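Putative (Helicobacter pylori J99, PDB 4R7K) is of unknown function but has the helix-grip fold of the SRPBCC superfamily, whose members commonly hold hydrophobic ligands between a curved sheet and a long C-terminal helix. Local coordinates at residues K35-G40 / Y134-H139; T26-I31 / L142-D147; N48-K53 / W182-V187. One frame throughout, in Å; residues are numbered along the deposited sequence. Where two conformers were deposited one is given.

Interaction 1 of 3, residues K35-G40 / Y134-H139; sequences KKWIPG and YLEVYH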
loop_
_atom_site.group_PDB
_atom_site.type_symbol
_atom_site.label_atom_id
_atom_site.label_comp_id
_atom_site.label_asym_id
_atom_site.label_seq_id
_atom_site.Cartn_x
_atom_site.Cartn_y
_atom_site.Cartn_z
ATOM N N LYS A 35 13.525 -26.222 -11.127
ATOM C CA LYS A 35 12.335 -26.588 -11.885
ATOM C C LYS A 35 11.036 -26.400 -11.099
ATOM O O LYS A 35 10.057 -25.854 -11.603
ATOM C CB LYS A 35 12.427 -28.046 -12.307
ATOM C CG LYS A 35 11.286 -28.498 -13.191
ATOM C CD LYS A 35 11.289 -29.995 -13.336
ATOM C CE LYS A 35 10.177 -30.437 -14.249
ATOM N NZ LYS A 35 10.220 -31.913 -14.349
ATOM N N LYS A 36 11.069 -26.857 -9.864
ATOM C CA LYS A 36 9.954 -26.790 -8.939
ATOM C C LYS A 36 9.402 -25.381 -8.656
ATOM O O LYS A 36 8.238 -25.232 -8.280
ATOM C CB LYS A 36 10.455 -27.430 -7.639
ATOM C CG LYS A 36 9.583 -27.283 -6.438
ATOM C CD LYS A 36 10.163 -28.078 -5.283
ATOM C CE LYS A 36 9.308 -27.887 -4.050
ATOM N NZ LYS A 36 9.851 -28.616 -2.861
ATOM N N TRP A 37 10.243 -24.363 -8.815
ATOM C CA TRP A 37 9.908 -22.987 -8.444
ATOM C C TRP A 37 9.700 -22.022 -9.598
ATOM O O TRP A 37 9.412 -20.829 -9.357
ATOM C CB TRP A 37 11.026 -22.439 -7.560
ATOM C CG TRP A 37 11.149 -23.207 -6.287
ATOM C CD1 TRP A 37 12.154 -24.040 -5.927
ATOM C CD2 TRP A 37 10.179 -23.263 -5.231
ATOM N NE1 TRP A 37 11.890 -24.596 -4.705
ATOM C CE2 TRP A 37 10.677 -24.142 -4.255
ATOM C CE3 TRP A 37 8.946 -22.661 -5.024
ATOM C CZ2 TRP A 37 9.989 -24.419 -3.070
ATOM C CZ3 TRP A 37 8.272 -22.906 -3.821
ATOM C CH2 TRP A 37 8.774 -23.791 -2.880
ATOM N N ILE A 38 9.850 -22.520 -10.823
ATOM C CA ILE A 38 9.712 -21.686 -12.046
ATOM C C ILE A 38 8.468 -20.784 -11.986
ATOM O O ILE A 38 7.380 -21.241 -11.739
ATOM C CB ILE A 38 9.711 -22.550 -13.316
ATOM C CG1 ILE A 38 11.106 -23.135 -13.534
ATOM C CG2 ILE A 38 9.355 -21.731 -14.566
ATOM C CD1 ILE A 38 11.160 -24.156 -14.625
ATOM N N PRO A 39 8.654 -19.496 -12.178
ATOM C CA PRO A 39 7.581 -18.537 -12.130
ATOM C C PRO A 39 6.457 -18.927 -13.082
ATOM O O PRO A 39 6.693 -19.282 -14.250
ATOM C CB PRO A 39 8.286 -17.225 -12.511
ATOM C CG PRO A 39 9.683 -17.409 -11.967
ATOM C CD PRO A 39 9.979 -18.842 -12.227
ATOM N N GLY A 40 5.251 -18.916 -12.556
ATOM C CA GLY A 40 4.068 -19.335 -13.296
ATOM C C GLY A 40 3.708 -20.786 -13.066
ATOM O O GLY A 40 2.609 -21.198 -13.421
ATOM N N TYR A 134 0.337 -24.756 5.572
ATOM C CA TYR A 134 1.716 -24.976 5.153
ATOM C C TYR A 134 2.071 -24.098 3.953
ATOM O O TYR A 134 1.356 -24.082 2.963
ATOM C CB TYR A 134 1.974 -26.427 4.793
ATOM C CG TYR A 134 3.395 -26.648 4.331
ATOM C CD1 TYR A 134 4.452 -26.558 5.240
ATOM C CD2 TYR A 134 3.696 -26.937 3.003
ATOM C CE1 TYR A 134 5.762 -26.753 4.856
ATOM C CE2 TYR A 134 5.022 -27.136 2.607
ATOM C CZ TYR A 134 6.046 -27.037 3.546
ATOM O OH TYR A 134 7.363 -27.226 3.218
ATOM N N LEU A 135 3.181 -23.388 4.059
ATOM C CA LEU A 135 3.681 -22.486 3.005
ATOM C C LEU A 135 5.158 -22.763 2.777
ATOM O O LEU A 135 5.921 -22.854 3.730
ATOM C CB LEU A 135 3.522 -21.036 3.429
ATOM C CG LEU A 135 3.994 -19.957 2.468
ATOM C CD1 LEU A 135 3.271 -20.089 1.144
ATOM C CD2 LEU A 135 3.775 -18.558 3.038
ATOM N N GLU A 136 5.555 -22.917 1.517
ATOM C CA GLU A 136 6.960 -23.124 1.178
ATOM C C GLU A 136 7.280 -22.141 0.085
ATOM O O GLU A 136 6.491 -22.001 -0.836
ATOM C CB GLU A 136 7.227 -24.565 0.729
ATOM C CG GLU A 136 8.700 -24.903 0.609
ATOM C CD GLU A 136 8.941 -26.327 0.125
ATOM O OE1 GLU A 136 7.992 -26.954 -0.352
ATOM O OE2 GLU A 136 10.079 -26.810 0.199
ATOM N N VAL A 137 8.427 -21.459 0.196
ATOM C CA VAL A 137 8.840 -20.449 -0.788
ATOM C C VAL A 137 10.315 -20.597 -1.228
ATOM O O VAL A 137 11.105 -21.271 -0.559
ATOM C CB VAL A 137 8.628 -19.020 -0.233
ATOM C CG1 VAL A 137 7.225 -18.896 0.378
ATOM C CG2 VAL A 137 9.677 -18.626 0.829
ATOM N N TYR A 138 10.653 -19.961 -2.343
ATOM C CA TYR A 138 12.032 -19.879 -2.844
ATOM C C TYR A 138 12.233 -18.409 -3.149
ATOM O O TYR A 138 11.568 -17.855 -4.035
ATOM C CB TYR A 138 12.213 -20.741 -4.071
ATOM C CG TYR A 138 13.645 -20.862 -4.570
ATOM C CD1 TYR A 138 14.493 -21.864 -4.099
ATOM C CD2 TYR A 138 14.128 -20.031 -5.563
ATOM C CE1 TYR A 138 15.795 -21.983 -4.577
ATOM C CE2 TYR A 138 15.442 -20.139 -6.021
ATOM C CZ TYR A 138 16.261 -21.116 -5.540
ATOM O OH TYR A 138 17.555 -21.213 -6.037
ATOM N N HIS A 139 13.086 -17.747 -2.380
ATOM C CA HIS A 139 13.291 -16.309 -2.509
ATOM C C HIS A 139 14.694 -16.058 -3.054
ATOM O O HIS A 139 15.679 -16.381 -2.426
ATOM C CB HIS A 139 13.175 -15.713 -1.136
ATOM C CG HIS A 139 13.222 -14.224 -1.101
ATOM N ND1 HIS A 139 12.865 -13.508 0.019
ATOM C CD2 HIS A 139 13.460 -13.311 -2.071
ATOM C CE1 HIS A 139 12.987 -12.217 -0.233
ATOM N NE2 HIS A 139 13.348 -12.072 -1.494
#

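Interaction 2 of 3, residues T26-I31 / L142-D147; sequences TTMNAI and LVEKLD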
loop_
_atom_site.group_PDB
_atom_site.type_symbol
_atom_site.label_atom_id
_atom_site.label_comp_id
_atom_site.label_asym_id
_atom_site.label_seq_id
_atom_site.Cartn_x
_atom_site.Cartn_y
_atom_site.Cartn_z
ATOM N N THR A 26 18.428 -7.962 -26.811
ATOM C CA THR A 26 18.786 -7.022 -25.765
ATOM C C THR A 26 18.304 -7.724 -24.503
ATOM O O THR A 26 17.106 -7.998 -24.356
ATOM C CB THR A 26 18.077 -5.696 -25.925
ATOM O OG1 THR A 26 18.381 -5.154 -27.209
ATOM C CG2 THR A 26 18.526 -4.725 -24.836
ATOM N N THR A 27 19.244 -8.057 -23.623
ATOM C CA THR A 27 18.966 -8.892 -22.473
ATOM C C THR A 27 19.648 -8.404 -21.201
ATOM O O THR A 27 20.583 -7.586 -21.244
ATOM C CB THR A 27 19.461 -10.350 -22.720
ATOM O OG1 THR A 27 20.885 -10.341 -22.940
ATOM C CG2 THR A 27 18.778 -10.992 -23.939
HETATM N N MSE A 28 19.215 -8.950 -20.080
HETATM C CA MSE A 28 19.814 -8.635 -18.796
HETATM C C MSE A 28 19.961 -9.923 -18.068
HETATM O O MSE A 28 19.330 -10.902 -18.427
HETATM C CB MSE A 28 18.898 -7.666 -18.075
HETATM C CG MSE A 28 19.208 -6.272 -18.607
HETATM SE SE MSE A 28 18.178 -4.913 -17.623
HETATM C CE MSE A 28 19.428 -4.759 -16.116
ATOM N N ASN A 29 20.842 -9.965 -17.074
ATOM C CA ASN A 29 21.004 -11.193 -16.254
ATOM C C ASN A 29 19.706 -11.536 -15.503
ATOM O O ASN A 29 18.962 -10.640 -15.140
ATOM C CB ASN A 29 22.180 -11.075 -15.293
ATOM C CG ASN A 29 23.524 -11.208 -16.010
ATOM O OD1 ASN A 29 23.745 -12.121 -16.746
ATOM N ND2 ASN A 29 24.404 -10.282 -15.782
ATOM N N ALA A 30 19.411 -12.821 -15.389
ATOM C CA ALA A 30 18.184 -13.304 -14.766
ATOM C C ALA A 30 18.451 -14.408 -13.775
ATOM O O ALA A 30 19.459 -15.108 -13.854
ATOM C CB ALA A 30 17.204 -13.817 -15.819
ATOM N N ILE A 31 17.497 -14.571 -12.858
ATOM C CA ILE A 31 17.547 -15.576 -11.818
ATOM C C ILE A 31 17.448 -16.989 -12.362
ATOM O O ILE A 31 16.669 -17.244 -13.281
ATOM C CB ILE A 31 16.417 -15.326 -10.807
ATOM C CG1 ILE A 31 16.838 -14.122 -9.964
ATOM C CG2 ILE A 31 16.232 -16.555 -9.900
ATOM C CD1 ILE A 31 15.779 -13.520 -9.096
ATOM N N LEU A 142 19.329 -11.142 -7.037
ATOM C CA LEU A 142 20.378 -10.885 -8.001
ATOM C C LEU A 142 20.795 -9.440 -7.846
ATOM O O LEU A 142 19.992 -8.524 -8.089
ATOM C CB LEU A 142 19.888 -11.157 -9.422
ATOM C CG LEU A 142 20.992 -11.301 -10.488
ATOM C CD1 LEU A 142 20.403 -12.003 -11.717
ATOM C CD2 LEU A 142 21.538 -9.925 -10.836
ATOM N N VAL A 143 22.039 -9.240 -7.412
ATOM C CA VAL A 143 22.617 -7.906 -7.222
ATOM C C VAL A 143 23.742 -7.792 -8.249
ATOM O O VAL A 143 24.603 -8.675 -8.302
ATOM C CB VAL A 143 23.210 -7.724 -5.798
ATOM C CG1 VAL A 143 23.763 -6.300 -5.635
ATOM C CG2 VAL A 143 22.172 -7.959 -4.704
ATOM N N GLU A 144 23.739 -6.733 -9.071
ATOM C CA GLU A 144 24.785 -6.553 -10.050
ATOM C C GLU A 144 25.139 -5.123 -10.377
ATOM O O GLU A 144 24.322 -4.188 -10.273
ATOM C CB GLU A 144 24.473 -7.293 -11.363
ATOM C CG GLU A 144 23.267 -6.783 -12.102
ATOM C CD GLU A 144 23.044 -7.518 -13.423
ATOM O OE1 GLU A 144 24.033 -8.078 -13.966
ATOM O OE2 GLU A 144 21.889 -7.522 -13.926
ATOM N N LYS A 145 26.399 -4.963 -10.747
ATOM C CA LYS A 145 26.924 -3.698 -11.220
ATOM C C LYS A 145 26.485 -3.475 -12.672
ATOM O O LYS A 145 26.574 -4.404 -13.503
ATOM C CB LYS A 145 28.438 -3.766 -11.239
ATOM C CG LYS A 145 29.130 -3.906 -9.913
ATOM C CD LYS A 145 30.644 -3.841 -10.185
ATOM C CE LYS A 145 31.487 -3.813 -8.945
ATOM N NZ LYS A 145 31.325 -2.514 -8.251
ATOM N N LEU A 146 26.010 -2.277 -12.977
ATOM C CA LEU A 146 25.587 -1.920 -14.328
ATOM C C LEU A 146 26.466 -0.768 -14.775
ATOM O O LEU A 146 27.103 -0.118 -13.945
ATOM C CB LEU A 146 24.115 -1.486 -14.392
ATOM C CG LEU A 146 23.025 -2.478 -13.972
ATOM C CD1 LEU A 146 21.688 -1.889 -14.299
ATOM C CD2 LEU A 146 23.236 -3.808 -14.672
ATOM N N ASP A 147 26.490 -0.508 -16.077
ATOM C CA ASP A 147 27.309 0.588 -16.626
ATOM C C ASP A 147 27.058 1.918 -15.966
ATOM O O ASP A 147 25.949 2.209 -15.514
ATOM C CB ASP A 147 27.029 0.780 -18.116
ATOM C CG ASP A 147 27.674 -0.278 -18.975
ATOM O OD1 ASP A 147 28.774 -0.747 -18.612
ATOM O OD2 ASP A 147 27.099 -0.614 -20.037
HETATM O O HOH W 1 21.985 -7.559 -16.501
#

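Interaction 3 of 3, residues N48-K53 / W182-V187; sequences NEVIVK and WLDGLV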
loop_
_atom_site.group_PDB
_atom_site.type_symbol
_atom_site.label_atom_id
_atom_site.label_comp_id
_atom_site.label_asym_id
_atom_site.label_seq_id
_atom_site.Cartn_x
_atom_site.Cartn_y
_atom_site.Cartn_z
ATOM N N ASN A 48 10.280 -7.624 -7.645
ATOM C CA ASN A 48 10.631 -6.273 -7.329
ATOM C C ASN A 48 12.057 -5.978 -7.831
ATOM O O ASN A 48 12.930 -6.862 -7.816
ATOM C CB ASN A 48 10.581 -6.053 -5.813
ATOM C CG ASN A 48 9.198 -6.260 -5.235
ATOM O OD1 ASN A 48 8.782 -7.377 -4.968
ATOM N ND2 ASN A 48 8.503 -5.185 -5.008
ATOM N N GLU A 49 12.324 -4.725 -8.191
ATOM C CA GLU A 49 13.592 -4.335 -8.696
ATOM C C GLU A 49 13.842 -2.822 -8.537
ATOM O O GLU A 49 12.936 -2.001 -8.730
ATOM C CB GLU A 49 13.639 -4.664 -10.181
ATOM C CG GLU A 49 14.921 -4.391 -10.863
ATOM C CD GLU A 49 14.835 -4.556 -12.380
ATOM O OE1 GLU A 49 13.708 -4.651 -12.934
ATOM O OE2 GLU A 49 15.906 -4.611 -13.028
ATOM N N VAL A 50 15.064 -2.493 -8.156
ATOM C CA VAL A 50 15.546 -1.115 -8.095
ATOM C C VAL A 50 16.847 -1.016 -8.883
ATOM O O VAL A 50 17.589 -1.979 -9.018
ATOM C CB VAL A 50 15.761 -0.611 -6.675
ATOM C CG1 VAL A 50 14.412 -0.447 -5.951
ATOM C CG2 VAL A 50 16.712 -1.501 -5.921
ATOM N N ILE A 51 17.125 0.172 -9.406
ATOM C CA ILE A 51 18.379 0.424 -10.099
ATOM C C ILE A 51 18.737 1.776 -9.603
ATOM O O ILE A 51 17.959 2.742 -9.793
ATOM C CB ILE A 51 18.259 0.386 -11.612
ATOM C CG1 ILE A 51 17.974 -1.068 -12.058
ATOM C CG2 ILE A 51 19.554 0.868 -12.258
ATOM C CD1 ILE A 51 17.665 -1.211 -13.543
ATOM N N VAL A 52 19.886 1.840 -8.938
ATOM C CA VAL A 52 20.324 3.053 -8.274
ATOM C C VAL A 52 21.752 3.467 -8.622
ATOM O O VAL A 52 22.701 2.654 -8.614
ATOM C CB VAL A 52 20.262 2.867 -6.745
ATOM C CG1 VAL A 52 20.519 4.199 -6.029
ATOM C CG2 VAL A 52 18.904 2.305 -6.338
ATOM N N LYS A 53 21.905 4.770 -8.814
ATOM C CA LYS A 53 23.167 5.393 -9.221
ATOM C C LYS A 53 24.020 5.689 -8.008
ATOM O O LYS A 53 23.505 6.109 -6.997
ATOM C CB LYS A 53 22.836 6.706 -9.953
ATOM C CG LYS A 53 24.000 7.538 -10.504
ATOM C CD LYS A 53 24.460 7.068 -11.857
ATOM C CE LYS A 53 25.333 8.132 -12.522
ATOM N NZ LYS A 53 25.832 7.659 -13.836
ATOM N N TRP A 182 11.872 -3.874 1.515
ATOM C CA TRP A 182 13.157 -4.534 1.765
ATOM C C TRP A 182 14.188 -3.866 0.864
ATOM O O TRP A 182 15.239 -3.434 1.343
ATOM C CB TRP A 182 13.127 -6.030 1.428
ATOM C CG TRP A 182 14.253 -6.833 2.077
ATOM C CD1 TRP A 182 15.532 -6.412 2.315
ATOM C CD2 TRP A 182 14.215 -8.223 2.456
ATOM N NE1 TRP A 182 16.259 -7.415 2.908
ATOM C CE2 TRP A 182 15.475 -8.539 3.004
ATOM C CE3 TRP A 182 13.204 -9.210 2.459
ATOM C CZ2 TRP A 182 15.777 -9.807 3.509
ATOM C CZ3 TRP A 182 13.509 -10.476 2.976
ATOM C CH2 TRP A 182 14.772 -10.752 3.498
ATOM N N LEU A 183 13.870 -3.733 -0.426
ATOM C CA LEU A 183 14.798 -3.099 -1.369
ATOM C C LEU A 183 15.063 -1.641 -1.039
ATOM O O LEU A 183 16.211 -1.209 -1.066
ATOM C CB LEU A 183 14.309 -3.184 -2.825
ATOM C CG LEU A 183 14.104 -4.564 -3.440
ATOM C CD1 LEU A 183 13.704 -4.397 -4.866
ATOM C CD2 LEU A 183 15.387 -5.377 -3.412
ATOM N N ASP A 184 14.013 -0.878 -0.700
ATOM C CA ASP A 184 14.206 0.542 -0.423
ATOM C C ASP A 184 15.069 0.699 0.828
ATOM O O ASP A 184 15.911 1.600 0.895
ATOM C CB ASP A 184 12.877 1.264 -0.269
ATOM C CG ASP A 184 12.084 1.354 -1.597
ATOM O OD1 ASP A 184 12.651 1.163 -2.697
ATOM O OD2 ASP A 184 10.886 1.639 -1.511
ATOM N N GLY A 185 14.875 -0.183 1.806
ATOM C CA GLY A 185 15.649 -0.136 3.016
ATOM C C GLY A 185 17.107 -0.484 2.773
ATOM O O GLY A 185 18.014 0.186 3.275
ATOM N N LEU A 186 17.324 -1.530 2.003
ATOM C CA LEU A 186 18.689 -1.972 1.644
ATOM C C LEU A 186 19.460 -0.846 0.953
ATOM O O LEU A 186 20.624 -0.581 1.248
ATOM C CB LEU A 186 18.564 -3.217 0.756
ATOM C CG LEU A 186 19.820 -3.838 0.178
ATOM C CD1 LEU A 186 20.854 -4.113 1.258
ATOM C CD2 LEU A 186 19.434 -5.115 -0.519
ATOM N N VAL A 187 18.777 -0.163 0.035
ATOM C CA VAL A 187 19.338 0.980 -0.648
ATOM C C VAL A 187 19.672 2.122 0.327
ATOM O O VAL A 187 20.822 2.596 0.375
ATOM C CB VAL A 187 18.382 1.489 -1.721
ATOM C CG1 VAL A 187 18.857 2.841 -2.232
ATOM C CG2 VAL A 187 18.287 0.472 -2.869
#

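Interaction 1 of 3, residues K35-G40 / Y134-H139
Trp37 lays one face of its indole over CB of Tyr138 and the carbonyl carbon of Val137. The CB of Tyr138 stands over the five-membered ring, 3.5 Å from its centroid and 14° off the normal, a close CH-pi contact. Beyond CB the phenol ring runs on past the CD1 side of the indole as an offset stack, the centroids 4.7 Å apart and the planes turned by 19°. The six-membered end of the indole reaches back toward the start of the strand: CH2 of Trp37 comes within 3.5 Å of Glu136 O near the ring plane. The CG of Glu136 also lies at this edge, and the carboxylate plane stands nearly perpendicular to the indole.

On the opposite face of the indole lies CG of Lys36. With its CG anti to the backbone N (chi1 170°) and an extended chain beyond, Lys36 runs past the ring and brings NZ to 3.5 Å from Glu136 OE1, a long salt bridge. Glu136 has a second positive partner, Arg124, which binds OE2, so two positive groups serve the carboxylate and probably favour its ionised form.

Further out, Trp37 O accepts a hydrogen bond from Ser158 OG, tying the short 3-10 turn to the neighbouring strand 150-160. Tyr138 also packs on Pro34 and on Ala122 of strand 118-126. The turn in the loop between strands 27-29 and 44-53 thus sits on the face of the antiparallel sheet turned away from helix 174-190, its tryptophan covering part of the outer face of the helix-grip sheet.

Interaction 2 of 3, residues T26-I31 / L142-D147
The amide of Asn29 and the carboxylate of Glu144 meet through ND2 and OE1, their planes clearly tilted against each other. Glu144 OE1 lies almost in the amide plane, and ND2 approaches it from the syn side, 18° out of the carboxylate plane. The resulting hydrogen bond is 2.9 Å long and nearly straight, at 172°. It joins a short N-terminal strand to strand 136-146 of the helix-grip sheet. The two do not pair through their backbones: the segment axes are 9.8 Å apart, so side chains and water span the gap. Strand 27-29 instead pairs antiparallel with a strand of the second subunit.

With CG between the backbone N and the carbonyl carbon (chi1 65°) and an extended chain beyond, Glu144 reaches across to Asn29. Its other oxygen, OE2, makes a salt bridge with Arg152, which also binds Asn29 O. That shared arginine gives the carboxylate a second partner and probably steadies its negative charge.

Apolar groups border this polar centre along the strand. The CD1 branch of Leu142 lies against the backbone of the first segment, 3.7 Å from Ala30 C, while in one of its two conformers the methyl end of selenomethionine Met28, CE, reaches CD1 of Leu146 at 4.1 Å. A water completes the bridge, accepting from Asn29 N at 2.7 Å and donating to Glu144 OE2 at 2.6 Å.

Interaction 3 of 3, residues N48-K53 / W182-V187
Val50 and Leu183 point toward each other's segment and slide past one another in opposite directions, the valine rising from the strand as the leucine descends from the helix. The CG1 of Val50 passes CB of Leu183 at 4.2 Å, while the leucine tip goes deeper, to the backbone of the strand. Its CD1 lies 3.6 Å from Glu49 N and 3.7 Å from Asn48 CB. This depth follows from the leucine torsions: CG is anti to the carbonyl carbon (chi1 -61°), and chi2 near 180° sends CD1 straight onward from the helix.

One turn later Val187 takes up a similar role. Its CG2 branch fits between two residues of the strand, touching CG2 of Val50 and CG2 of Val52, each at 4.0 Å. The approach differs, for Val187 slides past Val50 in the opposite direction but meets Val52 at a slant. The pairing of Leu183 and Val187, one helical turn apart, with residues two apart on the strand is part of the packing of the C-terminal helix on the sheet that gives the helix-grip fold its name; the segments 48-53 and 182-187 run at 24° to each other. Leu183 also rests on Ile153 and Trp141 of the sheet, extending the apolar contact inward from the edge.

At the border of the packing, OD1 of Asp184 lies 4.0 Å from CG1 of Val50, a van der Waals approach only. At the start of the strand segment, Asn48 turns its amide to the preceding turns of the same helix, where ND2 donates to Gln180 OE1 and Leu176 O.

The three contacts use both faces of one antiparallel sheet. Interactions 1 and 2 lie on the outer face, their centres about 22 Å apart, and both use strand 136-146. Interaction 3 is on the helix side, its centre about 14 Å from that of interaction 2 and 23 Å from that of interaction 1. Along the chain the first segments come in the order 26-31, 35-40, 48-53 and their partners in the order 134-139, 142-147, 182-187, so interaction 3 crosses both others. Direct touches link it to each: His139 packs on Trp182, and Leu146 on Ile51. The sheet is thus covered from both sides, and each contact lies close to the subunit interface.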